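Long-range contact in unsaturated glucuronyl hydrolase (Streptococcus agalactiae, PDB 2ZZR), which hydrolyses unsaturated disaccharides of chondroitin, hyaluronan and heparin, releasing the unsaturated uronic acid residue: residues 116-129 with 388-397. Residues are numbered along the deposited sequence; the frame is centred on the assembly and turned at random.
Sequences GFLYTPSCTAEYRI and RFYKDWELYW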
ATOM      1  N   GLY A 116      -5.731  -9.260   0.284  1.00 14.05           N
ATOM      2  CA  GLY A 116      -6.001  -8.042  -0.474  1.00 13.50           C
ATOM      3  C   GLY A 116      -4.827  -7.614  -1.332  1.00 13.05           C
ATOM      4  O   GLY A 116      -4.992  -7.344  -2.521  1.00 12.83           O
ATOM      5  N   PHE A 117      -3.632  -7.558  -0.748  1.00 12.46           N
ATOM      6  CA  PHE A 117      -2.423  -7.269  -1.529  1.00 12.88           C
ATOM      7  C   PHE A 117      -2.289  -8.226  -2.714  1.00 12.81           C
ATOM      8  O   PHE A 117      -1.866  -7.825  -3.801  1.00 13.37           O
ATOM      9  CB  PHE A 117      -1.158  -7.388  -0.673  1.00 12.86           C
ATOM     10  CG  PHE A 117      -0.909  -6.217   0.249  1.00 13.46           C
ATOM     11  CD1 PHE A 117      -0.377  -6.430   1.517  1.00 13.78           C
ATOM     12  CD2 PHE A 117      -1.166  -4.909  -0.154  1.00 13.19           C
ATOM     13  CE1 PHE A 117      -0.124  -5.358   2.376  1.00 12.64           C
ATOM     14  CE2 PHE A 117      -0.912  -3.831   0.699  1.00 14.12           C
ATOM     15  CZ  PHE A 117      -0.387  -4.058   1.961  1.00 13.27           C
ATOM     16  N   LEU A 118      -2.636  -9.490  -2.489  1.00 12.93           N
ATOM     17  CA  LEU A 118      -2.501 -10.515  -3.516  1.00 13.42           C
ATOM     18  C   LEU A 118      -3.577 -10.427  -4.591  1.00 13.95           C
ATOM     19  O   LEU A 118      -3.264 -10.465  -5.785  1.00 14.42           O
ATOM     20  CB  LEU A 118      -2.501 -11.911  -2.882  1.00 13.59           C
ATOM     21  CG  LEU A 118      -1.178 -12.316  -2.221  1.00 13.62           C
ATOM     22  CD1 LEU A 118      -1.354 -13.577  -1.399  1.00 13.91           C
ATOM     23  CD2 LEU A 118      -0.055 -12.489  -3.251  1.00 14.63           C
ATOM     24  N   TYR A 119      -4.831 -10.299  -4.166  1.00 14.13           N
ATOM     25  CA  TYR A 119      -5.970 -10.452  -5.076  1.00 14.26           C
ATOM     26  C   TYR A 119      -6.542  -9.157  -5.631  1.00 14.13           C
ATOM     27  O   TYR A 119      -7.134  -9.159  -6.707  1.00 13.93           O
ATOM     28  CB  TYR A 119      -7.052 -11.336  -4.449  1.00 14.73           C
ATOM     29  CG  TYR A 119      -6.618 -12.786  -4.478  1.00 15.06           C
ATOM     30  CD1 TYR A 119      -7.034 -13.637  -5.503  1.00 16.27           C
ATOM     31  CD2 TYR A 119      -5.734 -13.290  -3.519  1.00 14.95           C
ATOM     32  CE1 TYR A 119      -6.606 -14.957  -5.554  1.00 16.98           C
ATOM     33  CE2 TYR A 119      -5.296 -14.611  -3.567  1.00 15.66           C
ATOM     34  CZ  TYR A 119      -5.734 -15.437  -4.584  1.00 16.37           C
ATOM     35  OH  TYR A 119      -5.298 -16.743  -4.648  1.00 16.18           O
ATOM     36  N   THR A 120      -6.366  -8.055  -4.907  1.00 13.91           N
ATOM     37  CA  THR A 120      -6.911  -6.767  -5.366  1.00 13.50           C
ATOM     38  C   THR A 120      -6.249  -6.215  -6.652  1.00 13.80           C
ATOM     39  O   THR A 120      -6.965  -5.903  -7.614  1.00 13.96           O
ATOM     40  CB  THR A 120      -6.928  -5.709  -4.237  1.00 13.49           C
ATOM     41  OG1 THR A 120      -7.738  -6.191  -3.153  1.00 13.26           O
ATOM     42  CG2 THR A 120      -7.493  -4.379  -4.762  1.00 13.05           C
ATOM     43  N   PRO A 121      -4.902  -6.087  -6.679  1.00 14.28           N
ATOM     44  CA  PRO A 121      -4.240  -5.545  -7.871  1.00 14.18           C
ATOM     45  C   PRO A 121      -4.154  -6.534  -9.035  1.00 14.63           C
ATOM     46  O   PRO A 121      -3.743  -6.150 -10.127  1.00 14.36           O
ATOM     47  CB  PRO A 121      -2.829  -5.200  -7.376  1.00 14.33           C
ATOM     48  CG  PRO A 121      -2.874  -5.347  -5.873  1.00 14.83           C
ATOM     49  CD  PRO A 121      -3.920  -6.368  -5.616  1.00 13.98           C
ATOM     50  N   SER A 122      -4.541  -7.784  -8.796  1.00 14.63           N
ATOM     51  CA  SER A 122      -4.480  -8.821  -9.824  1.00 14.96           C
ATOM     52  C   SER A 122      -5.876  -9.156 -10.349  1.00 15.60           C
ATOM     53  O   SER A 122      -6.203  -8.880 -11.514  1.00 16.74           O
ATOM     54  CB  SER A 122      -3.796 -10.069  -9.262  1.00 14.39           C
ATOM     55  OG  SER A 122      -4.536 -10.591  -8.169  1.00 14.28           O
ATOM     56  N   CYS A 123      -6.700  -9.730  -9.482  1.00 15.42           N
ATOM     57  CA  CYS A 123      -8.014 -10.230  -9.866  1.00 15.73           C
ATOM     58  C   CYS A 123      -9.074  -9.140  -9.837  1.00 15.60           C
ATOM     59  O   CYS A 123      -9.795  -8.952 -10.813  1.00 15.81           O
ATOM     60  CB  CYS A 123      -8.411 -11.400  -8.975  1.00 15.37           C
ATOM     61  SG  CYS A 123      -7.242 -12.773  -9.116  1.00 17.66           S
ATOM     62  N   THR A 124      -9.168  -8.402  -8.735  1.00 15.08           N
ATOM     63  CA  THR A 124     -10.174  -7.337  -8.684  1.00 14.99           C
ATOM     64  C   THR A 124      -9.875  -6.297  -9.767  1.00 15.12           C
ATOM     65  O   THR A 124     -10.794  -5.774 -10.401  1.00 15.17           O
ATOM     66  CB  THR A 124     -10.284  -6.692  -7.293  1.00 14.85           C
ATOM     67  OG1 THR A 124     -10.321  -7.727  -6.307  1.00 14.90           O
ATOM     68  CG2 THR A 124     -11.565  -5.877  -7.184  1.00 14.57           C
ATOM     69  N   ALA A 125      -8.589  -6.033  -9.989  1.00 15.60           N
ATOM     70  CA  ALA A 125      -8.140  -5.152 -11.069  1.00 16.12           C
ATOM     71  C   ALA A 125      -8.749  -5.548 -12.410  1.00 16.87           C
ATOM     72  O   ALA A 125      -9.344  -4.704 -13.093  1.00 16.30           O
ATOM     73  CB  ALA A 125      -6.636  -5.144 -11.166  1.00 16.08           C
ATOM     74  N   GLU A 126      -8.609  -6.820 -12.791  1.00 17.16           N
ATOM     75  CA  GLU A 126      -9.183  -7.244 -14.068  1.00 18.01           C
ATOM     76  C   GLU A 126     -10.692  -7.074 -14.087  1.00 18.52           C
ATOM     77  O   GLU A 126     -11.251  -6.625 -15.091  1.00 19.03           O
ATOM     78  CB  GLU A 126      -8.809  -8.670 -14.473  1.00 17.90           C
ATOM     79  CG  GLU A 126      -9.319  -8.939 -15.902  1.00 18.93           C
ATOM     80  CD  GLU A 126      -8.842 -10.226 -16.525  1.00 20.76           C
ATOM     81  OE1 GLU A 126      -8.816 -10.277 -17.776  1.00 21.51           O
ATOM     82  OE2 GLU A 126      -8.516 -11.180 -15.788  1.00 20.55           O
ATOM     83  N   TYR A 127     -11.352  -7.421 -12.981  1.00 19.10           N
ATOM     84  CA  TYR A 127     -12.797  -7.251 -12.892  1.00 19.67           C
ATOM     85  C   TYR A 127     -13.230  -5.804 -13.155  1.00 19.62           C
ATOM     86  O   TYR A 127     -14.200  -5.576 -13.877  1.00 19.27           O
ATOM     87  CB  TYR A 127     -13.362  -7.754 -11.562  1.00 20.42           C
ATOM     88  CG  TYR A 127     -14.874  -7.692 -11.533  1.00 21.67           C
ATOM     89  CD1 TYR A 127     -15.538  -6.725 -10.776  1.00 22.30           C
ATOM     90  CD2 TYR A 127     -15.641  -8.575 -12.300  1.00 21.96           C
ATOM     91  CE1 TYR A 127     -16.931  -6.658 -10.758  1.00 23.16           C
ATOM     92  CE2 TYR A 127     -17.038  -8.511 -12.293  1.00 23.01           C
ATOM     93  CZ  TYR A 127     -17.671  -7.551 -11.524  1.00 22.85           C
ATOM     94  OH  TYR A 127     -19.042  -7.475 -11.512  1.00 23.77           O
ATOM     95  N   ARG A 128     -12.513  -4.840 -12.572  1.00 19.55           N
ATOM     96  CA  ARG A 128     -12.761  -3.414 -12.836  1.00 19.83           C
ATOM     97  C   ARG A 128     -12.645  -3.100 -14.321  1.00 20.09           C
ATOM     98  O   ARG A 128     -13.456  -2.348 -14.877  1.00 20.25           O
ATOM     99  CB  ARG A 128     -11.749  -2.526 -12.108  1.00 19.79           C
ATOM    100  CG  ARG A 128     -11.712  -2.678 -10.613  1.00 19.44           C
ATOM    101  CD  ARG A 128     -12.938  -2.109  -9.960  1.00 19.84           C
ATOM    102  NE  ARG A 128     -12.694  -1.901  -8.536  1.00 17.79           N
ATOM    103  CZ  ARG A 128     -13.622  -1.976  -7.591  1.00 18.47           C
ATOM    104  NH1 ARG A 128     -13.282  -1.754  -6.331  1.00 17.59           N
ATOM    105  NH2 ARG A 128     -14.884  -2.253  -7.897  1.00 18.14           N
ATOM    106  N   ILE A 129     -11.620  -3.672 -14.943  1.00 20.09           N
ATOM    107  CA  ILE A 129     -11.226  -3.314 -16.299  1.00 20.52           C
ATOM    108  C   ILE A 129     -12.161  -3.918 -17.353  1.00 21.09           C
ATOM    109  O   ILE A 129     -12.612  -3.213 -18.266  1.00 21.20           O
ATOM    110  CB  ILE A 129      -9.740  -3.671 -16.563  1.00 20.53           C
ATOM    111  CG1 ILE A 129      -8.830  -2.770 -15.716  1.00 20.25           C
ATOM    112  CG2 ILE A 129      -9.394  -3.531 -18.052  1.00 20.52           C
ATOM    113  CD1 ILE A 129      -7.383  -3.243 -15.599  1.00 20.25           C
ATOM    114  N   ARG A 388      -2.666   7.534 -11.424  1.00 11.98           N
ATOM    115  CA  ARG A 388      -3.582   8.426 -10.698  1.00 11.66           C
ATOM    116  C   ARG A 388      -3.505   9.869 -11.204  1.00 12.25           C
ATOM    117  O   ARG A 388      -4.536  10.515 -11.412  1.00 12.01           O
ATOM    118  CB  ARG A 388      -3.294   8.403  -9.193  1.00 11.84           C
ATOM    119  CG  ARG A 388      -3.972   7.259  -8.439  1.00 11.56           C
ATOM    120  CD  ARG A 388      -3.490   7.232  -6.985  1.00 11.13           C
ATOM    121  NE  ARG A 388      -4.267   6.290  -6.176  1.00 10.51           N
ATOM    122  CZ  ARG A 388      -5.444   6.571  -5.618  1.00 11.22           C
ATOM    123  NH1 ARG A 388      -5.989   7.778  -5.762  1.00 10.19           N
ATOM    124  NH2 ARG A 388      -6.082   5.645  -4.915  1.00  9.95           N
ATOM    125  N   PHE A 389      -2.286  10.372 -11.386  1.00 12.64           N
ATOM    126  CA  PHE A 389      -2.078  11.760 -11.808  1.00 13.29           C
ATOM    127  C   PHE A 389      -2.500  11.971 -13.256  1.00 14.19           C
ATOM    128  O   PHE A 389      -2.986  13.050 -13.623  1.00 14.26           O
ATOM    129  CB  PHE A 389      -0.606  12.138 -11.650  1.00 13.11           C
ATOM    130  CG  PHE A 389      -0.252  12.675 -10.299  1.00 13.05           C
ATOM    131  CD1 PHE A 389      -0.557  11.960  -9.139  1.00 12.65           C
ATOM    132  CD2 PHE A 389       0.421  13.885 -10.182  1.00 13.05           C
ATOM    133  CE1 PHE A 389      -0.207  12.456  -7.885  1.00 13.02           C
ATOM    134  CE2 PHE A 389       0.774  14.387  -8.936  1.00 13.96           C
ATOM    135  CZ  PHE A 389       0.459  13.672  -7.785  1.00 13.47           C
ATOM    136  N   TYR A 390      -2.307  10.930 -14.059  1.00 14.54           N
ATOM    137  CA  TYR A 390      -2.439  11.007 -15.512  1.00 15.58           C
ATOM    138  C   TYR A 390      -3.871  10.882 -16.029  1.00 15.61           C
ATOM    139  O   TYR A 390      -4.237  11.493 -17.043  1.00 15.54           O
ATOM    140  CB  TYR A 390      -1.567   9.931 -16.157  1.00 16.34           C
ATOM    141  CG  TYR A 390      -1.409  10.102 -17.648  1.00 17.65           C
ATOM    142  CD1 TYR A 390      -0.575  11.092 -18.168  1.00 18.85           C
ATOM    143  CD2 TYR A 390      -2.092   9.276 -18.532  1.00 19.14           C
ATOM    144  CE1 TYR A 390      -0.422  11.253 -19.541  1.00 20.08           C
ATOM    145  CE2 TYR A 390      -1.954   9.433 -19.914  1.00 19.73           C
ATOM    146  CZ  TYR A 390      -1.119  10.421 -20.401  1.00 19.74           C
ATOM    147  OH  TYR A 390      -0.969  10.569 -21.759  1.00 21.14           O
ATOM    148  N   LYS A 391      -4.678  10.073 -15.356  1.00 15.32           N
ATOM    149  CA  LYS A 391      -6.039   9.839 -15.809  1.00 15.63           C
ATOM    150  C   LYS A 391      -6.990   9.895 -14.629  1.00 14.90           C
ATOM    151  O   LYS A 391      -6.557  10.076 -13.492  1.00 14.98           O
ATOM    152  CB  LYS A 391      -6.144   8.489 -16.529  1.00 15.86           C
ATOM    153  CG  LYS A 391      -5.915   7.266 -15.650  1.00 16.22           C
ATOM    154  CD  LYS A 391      -6.019   5.966 -16.440  1.00 17.61           C
ATOM    155  CE  LYS A 391      -7.473   5.623 -16.757  1.00 20.41           C
ATOM    156  NZ  LYS A 391      -7.592   4.306 -17.440  1.00 22.48           N
ATOM    157  N   ASP A 392      -8.280   9.767 -14.908  1.00 13.89           N
ATOM    158  CA  ASP A 392      -9.252   9.554 -13.848  1.00 13.66           C
ATOM    159  C   ASP A 392      -9.278   8.054 -13.609  1.00 13.43           C
ATOM    160  O   ASP A 392     -10.004   7.319 -14.274  1.00 13.23           O
ATOM    161  CB  ASP A 392     -10.633  10.084 -14.255  1.00 13.58           C
ATOM    162  CG  ASP A 392     -11.709   9.787 -13.214  1.00 14.09           C
ATOM    163  OD1 ASP A 392     -12.895   9.734 -13.588  1.00 13.09           O
ATOM    164  OD2 ASP A 392     -11.371   9.592 -12.021  1.00 13.44           O
ATOM    165  N   TRP A 393      -8.451   7.601 -12.670  1.00 13.00           N
ATOM    166  CA  TRP A 393      -8.240   6.165 -12.497  1.00 13.06           C
ATOM    167  C   TRP A 393      -9.302   5.512 -11.610  1.00 13.09           C
ATOM    168  O   TRP A 393      -9.555   5.962 -10.493  1.00 12.84           O
ATOM    169  CB  TRP A 393      -6.826   5.884 -11.966  1.00 12.97           C
ATOM    170  CG  TRP A 393      -6.568   4.416 -11.754  1.00 13.42           C
ATOM    171  CD1 TRP A 393      -6.592   3.434 -12.701  1.00 13.72           C
ATOM    172  CD2 TRP A 393      -6.251   3.769 -10.510  1.00 14.04           C
ATOM    173  NE1 TRP A 393      -6.313   2.208 -12.125  1.00 13.72           N
ATOM    174  CE2 TRP A 393      -6.097   2.388 -10.785  1.00 14.42           C
ATOM    175  CE3 TRP A 393      -6.077   4.223  -9.194  1.00 13.78           C
ATOM    176  CZ2 TRP A 393      -5.782   1.449  -9.788  1.00 14.03           C
ATOM    177  CZ3 TRP A 393      -5.766   3.288  -8.202  1.00 13.25           C
ATOM    178  CH2 TRP A 393      -5.616   1.919  -8.509  1.00 13.96           C
ATOM    179  N   GLU A 394      -9.934   4.463 -12.134  1.00 13.27           N
ATOM    180  CA  GLU A 394     -10.860   3.649 -11.363  1.00 14.29           C
ATOM    181  C   GLU A 394     -10.080   2.696 -10.453  1.00 13.55           C
ATOM    182  O   GLU A 394      -9.387   1.795 -10.936  1.00 13.44           O
ATOM    183  CB  GLU A 394     -11.785   2.847 -12.291  1.00 14.20           C
ATOM    184  CG  GLU A 394     -12.895   2.113 -11.552  1.00 16.35           C
ATOM    185  CD  GLU A 394     -13.772   1.250 -12.457  1.00 17.75           C
ATOM    186  OE1 GLU A 394     -14.742   0.658 -11.939  1.00 21.55           O
ATOM    187  OE2 GLU A 394     -13.506   1.174 -13.683  1.00 23.10           O
ATOM    188  N   LEU A 395     -10.209   2.886  -9.139  1.00 13.26           N
ATOM    189  CA  LEU A 395      -9.415   2.106  -8.175  1.00 12.67           C
ATOM    190  C   LEU A 395      -9.651   0.611  -8.261  1.00 12.78           C
ATOM    191  O   LEU A 395     -10.799   0.160  -8.309  1.00 12.77           O
ATOM    192  CB  LEU A 395      -9.705   2.566  -6.741  1.00 12.47           C
ATOM    193  CG  LEU A 395      -8.854   3.706  -6.186  1.00 12.49           C
ATOM    194  CD1 LEU A 395      -8.976   4.967  -7.027  1.00 12.95           C
ATOM    195  CD2 LEU A 395      -9.263   3.993  -4.745  1.00 12.39           C
ATOM    196  N   TYR A 396      -8.563  -0.156  -8.254  1.00 12.40           N
ATOM    197  CA  TYR A 396      -8.666  -1.606  -8.047  1.00 12.64           C
ATOM    198  C   TYR A 396      -9.177  -1.864  -6.635  1.00 12.55           C
ATOM    199  O   TYR A 396     -10.038  -2.726  -6.425  1.00 13.02           O
ATOM    200  CB  TYR A 396      -7.313  -2.300  -8.257  1.00 13.00           C
ATOM    201  CG  TYR A 396      -6.668  -2.023  -9.609  1.00 13.17           C
ATOM    202  CD1 TYR A 396      -7.452  -1.714 -10.728  1.00 13.72           C
ATOM    203  CD2 TYR A 396      -5.284  -2.093  -9.772  1.00 12.59           C
ATOM    204  CE1 TYR A 396      -6.864  -1.468 -11.969  1.00 14.83           C
ATOM    205  CE2 TYR A 396      -4.684  -1.856 -11.015  1.00 13.00           C
ATOM    206  CZ  TYR A 396      -5.487  -1.540 -12.107  1.00 14.18           C
ATOM    207  OH  TYR A 396      -4.908  -1.289 -13.331  1.00 14.23           O
ATOM    208  N   TRP A 397      -8.654  -1.080  -5.688  1.00 12.52           N
ATOM    209  CA  TRP A 397      -9.024  -1.139  -4.264  1.00 12.35           C
ATOM    210  C   TRP A 397     -10.495  -0.840  -4.024  1.00 12.60           C
ATOM    211  O   TRP A 397     -11.172  -0.173  -4.822  1.00 12.29           O
ATOM    212  CB  TRP A 397      -8.163  -0.165  -3.438  1.00 12.06           C
ATOM    213  CG  TRP A 397      -6.714  -0.267  -3.773  1.00 11.99           C
ATOM    214  CD1 TRP A 397      -6.011   0.544  -4.614  1.00 11.09           C
ATOM    215  CD2 TRP A 397      -5.794  -1.267  -3.314  1.00 11.30           C
ATOM    216  NE1 TRP A 397      -4.705   0.121  -4.702  1.00 11.91           N
ATOM    217  CE2 TRP A 397      -4.545  -0.990  -3.912  1.00 11.87           C
ATOM    218  CE3 TRP A 397      -5.903  -2.367  -2.446  1.00 12.21           C
ATOM    219  CZ2 TRP A 397      -3.414  -1.778  -3.687  1.00 11.84           C
ATOM    220  CZ3 TRP A 397      -4.772  -3.149  -2.214  1.00 11.63           C
ATOM    221  CH2 TRP A 397      -3.544  -2.847  -2.827  1.00 12.07           C
ATOM    222  OXT TRP A 397     -11.034  -1.271  -3.001  1.00 12.71           O
TER
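In R128, CG stands anti to the carbonyl carbon (chi1 -59°) and the chain turns about CB-CG (chi2 -71°), which lays the guanidinium along the end of the chain. NH1 donates to W397 O, one oxygen of the C-terminal carboxylate, over 3.0 Å, from above the carbonyl plane and with an N-H...O angle of 140°. Two weak bonds reach the preceding carbonyls: NE to L395 O (2.8 Å) and NH1 to Y396 O (3.4 Å). The carboxylate thus sits between two arginines, its OXT forming a salt bridge with R260; these charges probably favour its ionised form. The carboxylate of E394 lies near R128, short of a salt bridge.

The Y396 ring is held between two groups. A125 CB sits over the centre of one face, a CH-pi contact 3.4 Å from the centroid, and W393 CZ2 covers the opposite face. I129 CD1 meets the hydroxyl end, 3.9 Å from Y396 OH, which is hydrogen-bonded to E82. T120 CG2, anti to its own backbone N, lies 3.5 Å from W397 CE3, above the indole plane but offset toward its rim, while P121 CG packs 4.0 Å from W397 CH2. The same CH2 meets the F117 ring edge-on, 4.1 Å from F117 CD2, beside D114, the probable nucleophile, and W250, a likely substrate-binding residue.

Within the alpha barrel, the tail after helix 376-390 runs along helix 115-130, W397 around the start of its pi-type turn (120-124), Y396 mostly beyond. Helix 376-390 flanks both aromatics through Y380 and Y381 and bonds W397 NE1 through E384; helix 180-189 packs on T120, T124 and R128.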